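Nucleotidyl transferase (Methanothermobacter thermautotrophicus, PDB 6PLJ) probably transfers nucleotidyl groups as a MobA-like nucleotidyltransferase and may take part in making the pseudomurein cell wall. Local coordinates at residues G22-V28 with A121-L127; E77-G83 with D97-N103; L114-R119 with L181-P186; I144-G150 with P173-G177. All blocks are in the same frame, centred on the assembly; numbering follows the deposited sequence.

Contact 1 of 4, residues G22-V28 with A121-L127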
loop_
_atom_site.group_PDB
_atom_site.type_symbol
_atom_site.label_atom_id
_atom_site.label_comp_id
_atom_site.label_asym_id
_atom_site.label_seq_id
_atom_site.Cartn_x
_atom_site.Cartn_y
_atom_site.Cartn_z
ATOM N N GLY A 22 -11.691 9.419 -14.804
ATOM C CA GLY A 22 -12.105 8.055 -15.228
ATOM C C GLY A 22 -11.567 7.597 -16.580
ATOM O O GLY A 22 -12.218 6.805 -17.262
ATOM N N ASN A 23 -10.383 8.071 -16.967
ATOM C CA ASN A 23 -9.739 7.629 -18.207
ATOM C C ASN A 23 -8.619 6.623 -17.944
ATOM O O ASN A 23 -8.354 5.772 -18.788
ATOM C CB ASN A 23 -9.202 8.817 -19.005
ATOM C CG ASN A 23 -10.310 9.723 -19.525
ATOM O OD1 ASN A 23 -11.278 9.253 -20.124
ATOM N ND2 ASN A 23 -10.171 11.025 -19.304
ATOM N N MET A 24 -7.943 6.715 -16.798
ATOM C CA MET A 24 -6.851 5.783 -16.532
ATOM C C MET A 24 -6.570 5.666 -15.044
ATOM O O MET A 24 -6.483 6.676 -14.345
ATOM C CB MET A 24 -5.607 6.246 -17.281
ATOM C CG MET A 24 -4.355 5.403 -17.083
ATOM S SD MET A 24 -2.976 6.002 -18.064
ATOM C CE MET A 24 -1.819 4.672 -17.754
ATOM N N ILE A 25 -6.438 4.423 -14.584
ATOM C CA ILE A 25 -6.201 4.129 -13.170
ATOM C C ILE A 25 -4.808 3.528 -13.046
ATOM O O ILE A 25 -4.516 2.473 -13.609
ATOM C CB ILE A 25 -7.246 3.161 -12.570
ATOM C CG1 ILE A 25 -8.648 3.784 -12.629
ATOM C CG2 ILE A 25 -6.875 2.832 -11.122
ATOM C CD1 ILE A 25 -9.766 2.813 -12.322
ATOM N N SER A 26 -3.940 4.198 -12.290
ATOM C CA SER A 26 -2.588 3.698 -12.050
ATOM C C SER A 26 -2.488 3.258 -10.609
ATOM O O SER A 26 -2.981 3.959 -9.718
ATOM C CB SER A 26 -1.567 4.805 -12.247
ATOM O OG SER A 26 -1.593 5.293 -13.572
ATOM N N ALA A 27 -1.854 2.125 -10.361
ATOM C CA ALA A 27 -1.508 1.775 -8.990
ATOM C C ALA A 27 -0.112 2.251 -8.682
ATOM O O ALA A 27 0.763 2.255 -9.544
ATOM C CB ALA A 27 -1.620 0.294 -8.751
ATOM N N VAL A 28 0.085 2.655 -7.438
ATOM C CA VAL A 28 1.401 2.978 -6.917
ATOM C C VAL A 28 1.558 2.129 -5.664
ATOM O O VAL A 28 0.776 2.278 -4.704
ATOM C CB VAL A 28 1.537 4.473 -6.599
ATOM C CG1 VAL A 28 2.830 4.744 -5.831
ATOM C CG2 VAL A 28 1.482 5.290 -7.886
ATOM N N ALA A 121 3.270 7.997 -12.607
ATOM C CA ALA A 121 2.015 7.375 -13.042
ATOM C C ALA A 121 1.363 8.191 -14.132
ATOM O O ALA A 121 1.340 9.416 -14.077
ATOM C CB ALA A 121 1.059 7.252 -11.867
ATOM N N GLY A 122 0.802 7.515 -15.120
ATOM C CA GLY A 122 0.029 8.193 -16.165
ATOM C C GLY A 122 -1.420 8.517 -15.839
ATOM O O GLY A 122 -2.024 9.363 -16.520
ATOM N N GLY A 123 -1.994 7.863 -14.832
ATOM C CA GLY A 123 -3.434 7.878 -14.605
ATOM C C GLY A 123 -3.964 9.105 -13.909
ATOM O O GLY A 123 -3.215 9.825 -13.263
ATOM N N ASP A 124 -5.264 9.343 -14.067
ATOM C CA ASP A 124 -5.951 10.426 -13.355
ATOM C C ASP A 124 -6.471 9.994 -11.994
ATOM O O ASP A 124 -6.830 10.852 -11.164
ATOM C CB ASP A 124 -7.115 10.989 -14.181
ATOM C CG ASP A 124 -8.132 9.945 -14.541
ATOM O OD1 ASP A 124 -7.932 9.239 -15.541
ATOM O OD2 ASP A 124 -9.145 9.799 -13.827
ATOM N N ILE A 125 -6.578 8.681 -11.793
ATOM C CA ILE A 125 -6.898 8.103 -10.489
ATOM C C ILE A 125 -5.739 7.222 -10.106
ATOM O O ILE A 125 -5.231 6.463 -10.936
ATOM C CB ILE A 125 -8.182 7.248 -10.552
ATOM C CG1 ILE A 125 -9.387 8.122 -10.891
ATOM C CG2 ILE A 125 -8.430 6.510 -9.238
ATOM C CD1 ILE A 125 -9.809 9.074 -9.791
ATOM N N ILE A 126 -5.315 7.340 -8.854
ATOM C CA ILE A 126 -4.227 6.531 -8.341
ATOM C C ILE A 126 -4.747 5.621 -7.238
ATOM O O ILE A 126 -5.349 6.096 -6.289
ATOM C CB ILE A 126 -3.088 7.387 -7.742
ATOM C CG1 ILE A 126 -2.622 8.500 -8.700
ATOM C CG2 ILE A 126 -1.909 6.500 -7.371
ATOM C CD1 ILE A 126 -2.077 8.028 -10.023
ATOM N N LEU A 127 -4.455 4.331 -7.348
ATOM C CA LEU A 127 -4.659 3.380 -6.251
ATOM C C LEU A 127 -3.318 3.232 -5.536
ATOM O O LEU A 127 -2.370 2.715 -6.119
ATOM C CB LEU A 127 -5.129 2.038 -6.807
ATOM C CG LEU A 127 -5.233 0.891 -5.788
ATOM C CD1 LEU A 127 -6.321 1.203 -4.763
ATOM C CD2 LEU A 127 -5.483 -0.422 -6.510
#
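D124 folds its carboxylate back over the start of segment 22-28 and holds three successive backbone N-H groups. OD1 of D124 takes M24 N at 2.8 Å, nearly in line with its C-O bond, and N23 N from the syn side, while OD2 accepts G22 N at 2.8 Å from out of the carboxylate plane. A chi1 of 58°, with CG between the backbone N and the carbonyl carbon, turns the carboxylate to these amides. With an alanine here, the G22, N23 and M24 amides would probably lose their common acceptor, freeing the chain end to move. This end faces solvent, and extended M24 lies along G122, its SD 3.7 Å from G122 C. The packing tightens into a parallel ladder, with S26 N on I125 O at 2.9 Å and L127 N on S26 O at 2.8 Å. G123 fits closely: a side chain would strike S26 OG, which takes a weak bond from G123 N and has its stronger partner in E77. Strand 25-31 lies between strands 77-82 and 125-130; V28 and I126, CG2 to CG2 at 3.6 Å, face helix 110-120, I126 also helix 178-184, and V75 touches I25 and L127 on the other face.

Contact 2 of 4, residues E77-G83 with D97-N103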
loop_
_atom_site.group_PDB
_atom_site.type_symbol
_atom_site.label_atom_id
_atom_site.label_comp_id
_atom_site.label_asym_id
_atom_site.label_seq_id
_atom_site.Cartn_x
_atom_site.Cartn_y
_atom_site.Cartn_z
ATOM N N GLU A 77 -2.006 0.180 -15.019
ATOM C CA GLU A 77 -0.568 -0.003 -14.832
ATOM C C GLU A 77 -0.283 -0.056 -13.353
ATOM O O GLU A 77 -1.098 0.413 -12.558
ATOM C CB GLU A 77 0.247 1.132 -15.454
ATOM C CG GLU A 77 0.059 2.470 -14.735
ATOM C CD GLU A 77 0.834 3.614 -15.334
ATOM O OE1 GLU A 77 1.728 3.362 -16.172
ATOM O OE2 GLU A 77 0.552 4.765 -14.949
ATOM N N CYS A 78 0.864 -0.626 -12.995
ATOM C CA CYS A 78 1.313 -0.671 -11.615
ATOM C C CYS A 78 2.746 -0.164 -11.526
ATOM O O CYS A 78 3.660 -0.741 -12.129
ATOM C CB CYS A 78 1.223 -2.091 -11.080
ATOM S SG CYS A 78 1.655 -2.205 -9.324
ATOM N N ILE A 79 2.907 0.935 -10.794
ATOM C CA ILE A 79 4.188 1.523 -10.458
ATOM C C ILE A 79 4.576 0.969 -9.103
ATOM O O ILE A 79 3.734 0.885 -8.219
ATOM C CB ILE A 79 4.084 3.072 -10.374
ATOM C CG1 ILE A 79 4.031 3.696 -11.780
ATOM C CG2 ILE A 79 5.295 3.676 -9.667
ATOM C CD1 ILE A 79 2.933 3.232 -12.680
ATOM N N VAL A 80 5.833 0.576 -8.943
ATOM C CA VAL A 80 6.319 0.149 -7.637
ATOM C C VAL A 80 7.484 1.044 -7.275
ATOM O O VAL A 80 8.416 1.193 -8.070
ATOM C CB VAL A 80 6.772 -1.312 -7.620
ATOM C CG1 VAL A 80 7.269 -1.682 -6.236
ATOM C CG2 VAL A 80 5.644 -2.238 -8.046
ATOM N N VAL A 81 7.418 1.635 -6.085
ATOM C CA VAL A 81 8.457 2.534 -5.609
ATOM C C VAL A 81 9.350 1.745 -4.688
ATOM O O VAL A 81 8.872 1.188 -3.698
ATOM C CB VAL A 81 7.867 3.746 -4.882
ATOM C CG1 VAL A 81 8.968 4.723 -4.495
ATOM C CG2 VAL A 81 6.845 4.441 -5.775
ATOM N N THR A 82 10.642 1.735 -5.001
ATOM C CA THR A 82 11.614 0.964 -4.238
ATOM C C THR A 82 12.639 1.903 -3.604
ATOM O O THR A 82 12.709 3.084 -3.926
ATOM C CB THR A 82 12.313 -0.081 -5.135
ATOM O OG1 THR A 82 12.983 0.582 -6.216
ATOM C CG2 THR A 82 11.290 -1.080 -5.701
ATOM N N GLY A 83 13.402 1.376 -2.659
ATOM C CA GLY A 83 14.414 2.183 -1.982
ATOM C C GLY A 83 15.232 1.290 -1.085
ATOM O O GLY A 83 16.282 0.786 -1.481
ATOM N N ASP A 97 4.814 -7.490 -14.339
ATOM C CA ASP A 97 4.549 -6.387 -15.252
ATOM C C ASP A 97 4.357 -5.103 -14.453
ATOM O O ASP A 97 3.241 -4.652 -14.231
ATOM C CB ASP A 97 3.336 -6.719 -16.123
ATOM C CG ASP A 97 3.063 -5.670 -17.186
ATOM O OD1 ASP A 97 3.962 -4.909 -17.569
ATOM O OD2 ASP A 97 1.906 -5.600 -17.626
ATOM N N VAL A 98 5.468 -4.558 -13.984
ATOM C CA VAL A 98 5.469 -3.325 -13.191
ATOM C C VAL A 98 6.503 -2.350 -13.705
ATOM O O VAL A 98 7.468 -2.748 -14.360
ATOM C CB VAL A 98 5.770 -3.582 -11.699
ATOM C CG1 VAL A 98 4.665 -4.404 -11.074
ATOM C CG2 VAL A 98 7.113 -4.266 -11.487
ATOM N N ARG A 99 6.302 -1.084 -13.371
ATOM C CA ARG A 99 7.226 -0.011 -13.657
ATOM C C ARG A 99 7.846 0.384 -12.331
ATOM O O ARG A 99 7.152 0.869 -11.441
ATOM C CB ARG A 99 6.470 1.157 -14.297
ATOM C CG ARG A 99 7.255 2.443 -14.458
ATOM C CD ARG A 99 6.460 3.480 -15.233
ATOM N NE ARG A 99 6.166 3.045 -16.588
ATOM C CZ ARG A 99 6.972 3.198 -17.646
ATOM N NH1 ARG A 99 8.148 3.824 -17.550
ATOM N NH2 ARG A 99 6.571 2.753 -18.828
ATOM N N VAL A 100 9.143 0.138 -12.201
ATOM C CA VAL A 100 9.860 0.407 -10.962
ATOM C C VAL A 100 10.502 1.780 -11.003
ATOM O O VAL A 100 11.194 2.124 -11.974
ATOM C CB VAL A 100 10.953 -0.644 -10.719
ATOM C CG1 VAL A 100 11.776 -0.285 -9.489
ATOM C CG2 VAL A 100 10.330 -2.027 -10.563
ATOM N N VAL A 101 10.285 2.556 -9.945
ATOM C CA VAL A 101 11.001 3.811 -9.737
ATOM C C VAL A 101 11.631 3.763 -8.369
ATOM O O VAL A 101 11.010 3.344 -7.403
ATOM C CB VAL A 101 10.130 5.074 -9.906
ATOM C CG1 VAL A 101 9.687 5.187 -11.361
ATOM C CG2 VAL A 101 8.934 5.099 -8.978
ATOM N N ARG A 102 12.892 4.168 -8.296
ATOM C CA ARG A 102 13.629 4.065 -7.048
ATOM C C ARG A 102 13.718 5.435 -6.377
ATOM O O ARG A 102 13.964 6.459 -7.037
ATOM C CB ARG A 102 15.003 3.459 -7.325
ATOM C CG ARG A 102 15.652 2.840 -6.110
ATOM C CD ARG A 102 17.050 2.349 -6.438
ATOM N NE ARG A 102 17.097 1.059 -7.131
ATOM C CZ ARG A 102 18.224 0.371 -7.324
ATOM N NH1 ARG A 102 19.393 0.859 -6.904
ATOM N NH2 ARG A 102 18.206 -0.800 -7.946
ATOM N N ASN A 103 13.508 5.444 -5.078
ATOM C CA ASN A 103 13.770 6.699 -4.358
ATOM C C ASN A 103 15.292 6.867 -4.315
ATOM O O ASN A 103 15.962 5.980 -3.901
ATOM C CB ASN A 103 13.318 6.631 -2.900
ATOM C CG ASN A 103 11.822 6.677 -2.716
ATOM O OD1 ASN A 103 11.129 7.381 -3.441
ATOM N ND2 ASN A 103 11.347 5.988 -1.712
HETATM O O HOH W 1 3.727 1.612 -16.854
HETATM O O HOH W 2 1.962 -2.346 -14.998
#
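T82 and N103 close one end of a parallel ladder: N103 N gives T82 O a straight bond of 2.7 Å at 173°. Toward the other end bonds alternate between strands, T82 N to V101 O, V101 N to V80 O, V80 N to R99 O and R99 N to C78 O; each of these N and O atoms has its mate across the ladder. Beyond the ladder, water takes over. One molecule accepts from C78 N at 2.9 Å and donates to D97 O at 2.7 Å, bridging segments 77-83 and 97-103 before the ladder begins. A second lies in the plane at the edge of the R99 guanidinium, accepting from R99 NE at 2.8 Å and donating to E77 OE1 at 2.7 Å; the two charged groups stay beyond salt-bridge distance. E77 OE2 is engaged by S26 OG and G122 N. The pair belongs to a right-handed beta-alpha-beta unit, strand 77-82, helix 86-92 and edge strand 99-102. E90 of that helix serves both T82 OG1 and the R102 guanidinium; a chi1 of 59°, OG1 between the backbone N and the carbonyl carbon, sets T82 OG1 3.5 Å from R102 CG. N103 ND2 is hydrogen-bonded to S113 OG, and N103 OD1 touches V81 CG1. Apolar pairs lie on both faces: V81 CG2 meets V101 CG2 at 3.9 Å, while V80 CG2 lies against V98 CG1.

Contact 3 of 4, residues L114-R119 with L181-P186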
loop_
_atom_site.group_PDB
_atom_site.type_symbol
_atom_site.label_atom_id
_atom_site.label_comp_id
_atom_site.label_asym_id
_atom_site.label_seq_id
_atom_site.Cartn_x
_atom_site.Cartn_y
_atom_site.Cartn_z
ATOM N N LEU A 114 5.142 7.604 -2.035
ATOM C CA LEU A 114 3.916 7.669 -2.825
ATOM C C LEU A 114 4.002 8.788 -3.849
ATOM O O LEU A 114 3.620 8.589 -4.996
ATOM C CB LEU A 114 2.671 7.815 -1.965
ATOM C CG LEU A 114 2.329 6.600 -1.124
ATOM C CD1 LEU A 114 1.129 6.929 -0.256
ATOM C CD2 LEU A 114 2.034 5.392 -1.995
ATOM N N LEU A 115 4.529 9.937 -3.458
ATOM C CA LEU A 115 4.642 11.049 -4.400
ATOM C C LEU A 115 5.538 10.706 -5.587
ATOM O O LEU A 115 5.218 11.020 -6.732
ATOM C CB LEU A 115 5.184 12.289 -3.697
ATOM C CG LEU A 115 5.367 13.528 -4.557
ATOM C CD1 LEU A 115 4.059 13.963 -5.200
ATOM C CD2 LEU A 115 5.919 14.640 -3.672
ATOM N N ARG A 116 6.642 10.050 -5.306
ATOM C CA ARG A 116 7.546 9.638 -6.405
ATOM C C ARG A 116 6.793 8.714 -7.381
ATOM O O ARG A 116 7.017 8.791 -8.519
ATOM C CB ARG A 116 8.756 8.912 -5.818
ATOM C CG ARG A 116 9.698 8.399 -6.885
ATOM C CD ARG A 116 10.505 9.513 -7.496
ATOM N NE ARG A 116 11.813 9.053 -7.944
ATOM C CZ ARG A 116 12.148 8.655 -9.162
ATOM N NH1 ARG A 116 11.282 8.665 -10.155
ATOM N NH2 ARG A 116 13.387 8.258 -9.389
ATOM N N GLY A 117 6.012 7.800 -6.847
ATOM C CA GLY A 117 5.209 6.891 -7.658
ATOM C C GLY A 117 4.143 7.606 -8.461
ATOM O O GLY A 117 3.945 7.323 -9.659
ATOM N N VAL A 118 3.445 8.540 -7.809
ATOM C CA VAL A 118 2.410 9.317 -8.495
ATOM C C VAL A 118 3.053 10.127 -9.624
ATOM O O VAL A 118 2.483 10.209 -10.713
ATOM C CB VAL A 118 1.606 10.208 -7.515
ATOM C CG1 VAL A 118 0.612 11.072 -8.258
ATOM C CG2 VAL A 118 0.855 9.368 -6.507
ATOM N N ARG A 119 4.244 10.678 -9.392
ATOM C CA ARG A 119 4.988 11.376 -10.455
ATOM C C ARG A 119 5.262 10.525 -11.700
ATOM O O ARG A 119 5.277 11.042 -12.821
ATOM C CB ARG A 119 6.312 11.937 -9.904
ATOM C CG ARG A 119 6.171 13.226 -9.125
ATOM C CD ARG A 119 7.521 13.736 -8.634
ATOM N NE ARG A 119 8.495 13.852 -9.720
ATOM C CZ ARG A 119 9.715 13.305 -9.764
ATOM N NH1 ARG A 119 10.211 12.584 -8.747
ATOM N NH2 ARG A 119 10.475 13.500 -10.846
ATOM N N LEU A 181 -3.828 14.075 -4.980
ATOM C CA LEU A 181 -2.618 13.528 -4.343
ATOM C C LEU A 181 -1.380 14.404 -4.541
ATOM O O LEU A 181 -0.551 14.530 -3.637
ATOM C CB LEU A 181 -2.339 12.100 -4.803
ATOM C CG LEU A 181 -3.368 11.087 -4.313
ATOM C CD1 LEU A 181 -3.205 9.764 -5.040
ATOM C CD2 LEU A 181 -3.249 10.896 -2.806
ATOM N N ARG A 182 -1.236 15.001 -5.720
ATOM C CA ARG A 182 -0.104 15.884 -5.963
ATOM C C ARG A 182 -0.164 17.131 -5.084
ATOM O O ARG A 182 0.872 17.683 -4.753
ATOM C CB ARG A 182 -0.009 16.272 -7.444
ATOM C CG ARG A 182 0.405 15.148 -8.379
ATOM C CD ARG A 182 1.780 14.575 -8.077
ATOM N NE ARG A 182 2.892 15.508 -8.266
ATOM C CZ ARG A 182 3.659 15.604 -9.358
ATOM N NH1 ARG A 182 4.650 16.479 -9.380
ATOM N NH2 ARG A 182 3.458 14.837 -10.423
ATOM N N ASP A 183 -1.358 17.564 -4.695
ATOM C CA ASP A 183 -1.495 18.700 -3.759
ATOM C C ASP A 183 -1.284 18.312 -2.291
ATOM O O ASP A 183 -0.722 19.099 -1.530
ATOM C CB ASP A 183 -2.849 19.387 -3.944
ATOM C CG ASP A 183 -2.950 20.141 -5.274
ATOM O OD1 ASP A 183 -1.902 20.473 -5.868
ATOM O OD2 ASP A 183 -4.086 20.416 -5.698
ATOM N N TYR A 184 -1.717 17.117 -1.890
ATOM C CA TYR A 184 -1.598 16.689 -0.477
ATOM C C TYR A 184 -0.310 15.958 -0.130
ATOM O O TYR A 184 0.256 16.214 0.924
ATOM C CB TYR A 184 -2.806 15.845 -0.052
ATOM C CG TYR A 184 -3.964 16.689 0.371
ATOM C CD1 TYR A 184 -4.010 17.237 1.655
ATOM C CD2 TYR A 184 -5.007 16.967 -0.505
ATOM C CE1 TYR A 184 -5.074 18.033 2.058
ATOM C CE2 TYR A 184 -6.081 17.759 -0.108
ATOM C CZ TYR A 184 -6.102 18.292 1.166
ATOM O OH TYR A 184 -7.163 19.080 1.546
ATOM N N LEU A 185 0.163 15.048 -0.984
ATOM C CA LEU A 185 1.347 14.250 -0.627
ATOM C C LEU A 185 2.602 15.056 -0.265
ATOM O O LEU A 185 3.358 14.613 0.606
ATOM C CB LEU A 185 1.689 13.210 -1.709
ATOM C CG LEU A 185 0.709 12.045 -1.821
ATOM C CD1 LEU A 185 1.013 11.218 -3.058
ATOM C CD2 LEU A 185 0.720 11.151 -0.575
ATOM N N PRO A 186 2.823 16.231 -0.889
ATOM C CA PRO A 186 3.982 17.045 -0.457
ATOM C C PRO A 186 3.895 17.604 0.965
ATOM O O PRO A 186 4.924 18.047 1.505
ATOM C CB PRO A 186 3.990 18.203 -1.451
ATOM C CG PRO A 186 3.266 17.702 -2.641
ATOM C CD PRO A 186 2.184 16.825 -2.073
HETATM O O HOH W 3 1.237 12.885 -11.231
HETATM O O HOH W 4 4.701 14.121 -12.816
#
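The two backbones come closest at L115 and L185, whose CA atoms lie 5.9 Å apart, where helix 110-120 meets segment 181-186. Both helices cover the same face of the central sheet of this alpha/beta fold, V118 and L181 each resting on I126 of strand 125-130. L185 is the inner wedge: its CD1 reaches L115 N at 3.8 Å and touches L114 CB and V118 CG2, while its CB faces L115 CB. P186 adds a looser contact at the exposed side, its CG against L115 CD2. L114 continues inward to V28 and A30, and L195 of helix 192-201 packs on L185. The solvent side is lined by R182 carbons, CD lying 3.7 Å from V118 CG1. Bends at chi2 (-61°) and chi3 (-65°) curl the chain toward helix 110-120, bringing its guanidinium against R119, whose CG lies over one face, 3.4 Å from R182 NH2. The two guanidinium planes are 80° apart. The polar link from R182 NH2 to the other helix runs through two waters in the guanidinium plane at its edge: one, 3.1 Å from R182 NH2, donates to V118 O, the other, 2.8 Å from R182 NH2, to R119 O.

Contact 4 of 4, residues I144-G150 with P173-G177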
loop_
_atom_site.group_PDB
_atom_site.type_symbol
_atom_site.label_atom_id
_atom_site.label_comp_id
_atom_site.label_asym_id
_atom_site.label_seq_id
_atom_site.Cartn_x
_atom_site.Cartn_y
_atom_site.Cartn_z
ATOM N N ILE A 144 -12.209 -0.118 -3.862
ATOM C CA ILE A 144 -11.572 1.125 -3.436
ATOM C C ILE A 144 -11.326 2.031 -4.646
ATOM O O ILE A 144 -11.692 3.201 -4.628
ATOM C CB ILE A 144 -10.282 0.852 -2.620
ATOM C CG1 ILE A 144 -10.694 0.243 -1.273
ATOM C CG2 ILE A 144 -9.468 2.134 -2.388
ATOM C CD1 ILE A 144 -9.552 -0.285 -0.439
ATOM N N ALA A 145 -10.760 1.478 -5.707
ATOM C CA ALA A 145 -10.469 2.274 -6.901
ATOM C C ALA A 145 -11.739 2.862 -7.510
ATOM O O ALA A 145 -11.741 4.028 -7.957
ATOM C CB ALA A 145 -9.700 1.439 -7.919
ATOM N N GLU A 146 -12.812 2.075 -7.497
ATOM C CA GLU A 146 -14.096 2.474 -8.099
ATOM C C GLU A 146 -14.777 3.647 -7.403
ATOM O O GLU A 146 -15.543 4.371 -8.041
ATOM C CB GLU A 146 -15.071 1.295 -8.103
ATOM C CG GLU A 146 -14.750 0.202 -9.109
ATOM C CD GLU A 146 -15.567 -1.063 -8.869
ATOM O OE1 GLU A 146 -16.201 -1.184 -7.793
ATOM O OE2 GLU A 146 -15.580 -1.937 -9.757
ATOM N N HIS A 147 -14.523 3.815 -6.103
ATOM C CA HIS A 147 -15.139 4.874 -5.301
ATOM C C HIS A 147 -14.373 6.196 -5.298
ATOM O O HIS A 147 -14.862 7.192 -4.760
ATOM C CB HIS A 147 -15.339 4.409 -3.854
ATOM C CG HIS A 147 -16.580 3.603 -3.645
ATOM N ND1 HIS A 147 -17.822 4.184 -3.488
ATOM C CD2 HIS A 147 -16.772 2.266 -3.561
ATOM C CE1 HIS A 147 -18.726 3.235 -3.315
ATOM N NE2 HIS A 147 -18.117 2.065 -3.355
ATOM N N ALA A 148 -13.171 6.213 -5.869
ATOM C CA ALA A 148 -12.375 7.423 -5.945
ATOM C C ALA A 148 -12.853 8.238 -7.146
ATOM O O ALA A 148 -13.343 7.683 -8.120
ATOM C CB ALA A 148 -10.907 7.072 -6.107
ATOM N N ASP A 149 -12.720 9.549 -7.045
ATOM C CA ASP A 149 -12.858 10.439 -8.206
ATOM C C ASP A 149 -11.992 11.666 -7.968
ATOM O O ASP A 149 -11.201 11.670 -7.029
ATOM C CB ASP A 149 -14.338 10.746 -8.519
ATOM C CG ASP A 149 -15.027 11.611 -7.477
ATOM O OD1 ASP A 149 -14.380 12.299 -6.662
ATOM O OD2 ASP A 149 -16.272 11.621 -7.499
ATOM N N GLY A 150 -12.107 12.696 -8.806
ATOM C CA GLY A 150 -11.263 13.888 -8.668
ATOM C C GLY A 150 -11.212 14.492 -7.276
ATOM O O GLY A 150 -10.138 14.867 -6.801
ATOM N N PRO A 173 -4.918 0.432 1.847
ATOM C CA PRO A 173 -4.809 1.123 0.553
ATOM C C PRO A 173 -5.854 2.234 0.438
ATOM O O PRO A 173 -6.863 2.231 1.147
ATOM C CB PRO A 173 -5.104 0.020 -0.445
ATOM C CG PRO A 173 -5.992 -0.902 0.289
ATOM C CD PRO A 173 -5.480 -0.919 1.680
ATOM N N LEU A 174 -5.604 3.173 -0.459
ATOM C CA LEU A 174 -6.553 4.245 -0.733
ATOM C C LEU A 174 -6.494 4.533 -2.211
ATOM O O LEU A 174 -5.552 4.119 -2.901
ATOM C CB LEU A 174 -6.243 5.506 0.101
ATOM C CG LEU A 174 -4.888 6.187 -0.113
ATOM C CD1 LEU A 174 -4.853 7.048 -1.375
ATOM C CD2 LEU A 174 -4.487 7.021 1.097
ATOM N N ALA A 175 -7.496 5.234 -2.710
ATOM C CA ALA A 175 -7.458 5.705 -4.091
ATOM C C ALA A 175 -7.936 7.139 -4.109
ATOM O O ALA A 175 -8.800 7.530 -3.328
ATOM C CB ALA A 175 -8.294 4.835 -4.999
ATOM N N ALA A 176 -7.373 7.924 -5.016
ATOM C CA ALA A 176 -7.727 9.326 -5.111
ATOM C C ALA A 176 -7.347 9.855 -6.471
ATOM O O ALA A 176 -6.520 9.279 -7.165
ATOM C CB ALA A 176 -7.011 10.133 -4.035
ATOM N N GLY A 177 -7.919 11.003 -6.813
ATOM C CA GLY A 177 -7.459 11.743 -7.983
ATOM C C GLY A 177 -5.985 12.080 -7.895
ATOM O O GLY A 177 -5.475 12.441 -6.834
HETATM O O HOH W 5 -9.547 12.456 -4.968
#
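Helix 138-147 and the turn after it pack against strand 174-177, which runs antiparallel to its neighbours 125-130 and 152-157 in the mixed central sheet of this MobA-like alpha/beta fold, on the face turned away from helices 110-120 and 178-184. I144 carries most of the apolar contact. With chi1 at -69° CG1 lies beside the backbone N and CG2 anti to it; CG2 presses on the strand backbone 3.7 Å from A175 N, while the extended second torsion (171°) brings CD1 against P173 CG at 3.7 Å. The two side chains meet at about a right angle, and the peptide bond before P173 is cis. L127, L156 and V209 also touch I144. A serine in its place would probably open a gap beside P173 CG and leave A175 less well covered. One turn on, small residues allow a closer approach: A148 CB lies 3.6 Å from A175 CB and 3.5 Å from A175 O, and A175 CB also abuts the backbone of A145. L174 and A176 point away from the helix, L174 meeting C128. Beyond the helix, D149 and G150 come up against G177, the N-cap residue of helix 178-184. A side chain on G177 would collide with G150 O, so its lack of one suits the close crossing. The direct bond from G177 N to D149 O is weak, at 3.4 Å, but a water shared between the two accepts from G177 N at 2.9 Å and lies 2.8 Å from D149 O.

From the N terminus, strand 25-31 opens contact 1, which closes when the chain returns at 121-127 to lie beside it. Contact 2 falls wholly within that loop, its beta-alpha-beta excursion adding the edge strand 99-102; E77 links the two through S26 and G122. Contact 3 crosses contact 1: it opens at 114-119, before contact 1 has closed, and ends at 181-186. Contact 4 opens and closes within the loop of contact 3, bringing in strand 174-177 next to strand 125-130, where I126 N meets A176 O. Helix 138-147 of contact 4 lies on the face opposite the helices of contact 3, though L181 touches A176; contacts 2 and 4, their centres about 19 Å apart, do not touch.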